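Protein CLPV1 (Pseudomonas aeruginosa, PDB 4UQW) is a Clp-family ATPase of the type VI secretion system that probably disassembles the TssB-TssC sheath. Local coordinates at residues Ala67-Ala70 with Lys71-Glu75. Sequence-based numbering, arbitrary orientation.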
loop_
_atom_site.group_PDB
_atom_site.type_symbol
_atom_site.label_atom_id
_atom_site.label_comp_id
_atom_site.label_asym_id
_atom_site.label_seq_id
_atom_site.Cartn_x
_atom_site.Cartn_y
_atom_site.Cartn_z
ATOM N N ALA A 67 7.756 -6.292 -14.282
ATOM C CA ALA A 67 8.214 -7.656 -14.072
ATOM C C ALA A 67 9.305 -7.652 -12.980
ATOM O O ALA A 67 9.392 -8.585 -12.165
ATOM C CB ALA A 67 8.748 -8.249 -15.377
ATOM N N ARG A 68 10.151 -6.641 -12.977
ATOM C CA ARG A 68 11.144 -6.573 -11.921
ATOM C C ARG A 68 10.506 -6.383 -10.552
ATOM O O ARG A 68 10.887 -6.989 -9.551
ATOM C CB ARG A 68 12.152 -5.460 -12.206
ATOM C CG ARG A 68 13.137 -5.219 -11.061
ATOM C CD ARG A 68 14.211 -6.237 -11.072
ATOM N NE ARG A 68 14.870 -6.372 -12.356
ATOM C CZ ARG A 68 15.723 -7.343 -12.644
ATOM N NH1 ARG A 68 16.032 -8.242 -11.696
ATOM N NH2 ARG A 68 16.224 -7.383 -13.844
ATOM N N LEU A 69 9.494 -5.504 -10.501
ATOM C CA LEU A 69 8.779 -5.234 -9.268
ATOM C C LEU A 69 8.158 -6.527 -8.782
ATOM O O LEU A 69 8.258 -6.829 -7.588
ATOM C CB LEU A 69 7.700 -4.112 -9.481
ATOM C CG LEU A 69 6.807 -3.895 -8.259
ATOM C CD1 LEU A 69 7.685 -3.532 -7.068
ATOM C CD2 LEU A 69 5.806 -2.773 -8.653
ATOM N N ALA A 70 7.544 -7.292 -9.699
ATOM C CA ALA A 70 6.901 -8.548 -9.280
ATOM C C ALA A 70 7.931 -9.523 -8.680
ATOM O O ALA A 70 7.682 -10.158 -7.645
ATOM C CB ALA A 70 6.206 -9.186 -10.456
ATOM N N LYS A 71 9.094 -9.598 -9.317
ATOM C CA LYS A 71 10.185 -10.458 -8.868
ATOM C C LYS A 71 10.632 -10.016 -7.451
ATOM O O LYS A 71 10.863 -10.833 -6.521
ATOM C CB LYS A 71 11.367 -10.409 -9.841
ATOM C CG LYS A 71 12.573 -11.237 -9.469
ATOM C CD LYS A 71 13.587 -11.125 -10.587
ATOM C CE LYS A 71 14.755 -12.058 -10.398
ATOM N NZ LYS A 71 15.487 -11.687 -9.163
ATOM N N ASP A 72 10.822 -8.707 -7.292
ATOM C CA ASP A 72 11.280 -8.210 -6.022
ATOM C C ASP A 72 10.259 -8.454 -4.899
ATOM O O ASP A 72 10.670 -8.782 -3.765
ATOM C CB ASP A 72 11.566 -6.698 -6.127
ATOM C CG ASP A 72 12.843 -6.391 -6.939
ATOM O OD1 ASP A 72 13.691 -7.304 -7.182
ATOM O OD2 ASP A 72 13.010 -5.238 -7.409
ATOM N N LEU A 73 8.966 -8.254 -5.174
ATOM C CA LEU A 73 7.975 -8.440 -4.127
ATOM C C LEU A 73 7.880 -9.897 -3.752
ATOM O O LEU A 73 7.747 -10.222 -2.541
ATOM C CB LEU A 73 6.590 -7.925 -4.561
ATOM C CG LEU A 73 6.563 -6.408 -4.802
ATOM C CD1 LEU A 73 5.123 -6.062 -5.241
ATOM C CD2 LEU A 73 6.931 -5.621 -3.545
ATOM N N THR A 74 7.950 -10.792 -4.733
ATOM C CA THR A 74 7.915 -12.245 -4.478
ATOM C C THR A 74 9.085 -12.652 -3.608
ATOM O O THR A 74 8.962 -13.406 -2.616
ATOM C CB THR A 74 7.960 -13.046 -5.776
ATOM O OG1 THR A 74 6.751 -12.829 -6.508
ATOM C CG2 THR A 74 8.154 -14.511 -5.467
ATOM N N GLU A 75 10.270 -12.153 -3.957
ATOM C CA GLU A 75 11.443 -12.470 -3.151
ATOM C C GLU A 75 11.358 -11.913 -1.712
ATOM O O GLU A 75 11.692 -12.642 -0.741
ATOM C CB GLU A 75 12.720 -12.005 -3.879
ATOM C CG GLU A 75 12.879 -12.837 -5.164
ATOM C CD GLU A 75 14.140 -12.511 -5.959
ATOM O OE1 GLU A 75 14.908 -11.657 -5.455
ATOM O OE2 GLU A 75 14.355 -13.119 -7.055
HETATM O O HOH W 1 15.537 -8.197 -8.900
#
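K71 gives its backbone N-H to A67 O, 3.0 Å away, while its side chain runs out alongside that of R68, both pointing the same way. CD of K71 approaches R68 NH1 obliquely at 3.9 Å. The lysine chain is extended up to a bend at its last torsion (chi4 -63°), where NZ makes a salt bridge with E75 OE2 at 2.8 Å, on the syn side of the carboxylate but 33° out of its plane. R68 NH1 lies 4.3 Å from K71 NZ, a like-charge pair that the E75 carboxylate probably eases. D72 N bonds to R68 O, and its carboxylate crosses the arginine chain with OD2 3.7 Å from CG of R68. Their charged ends meet through a water, which lies at the guanidinium edge, accepting from NH1 and donating to D72 OD1; OD2 is held by S137 OG. Helix 66-79 of the Clp N-terminal domain is amphipathic, with R68, K71, D72 and E75 on one flank and L69 and L73 on the buried one. L73 is buried: its CG lies 3.8 Å from L69 CD1, and both leucines pack on L48 of helix 40-49. T74 N-H bonds to A70 O at 162°.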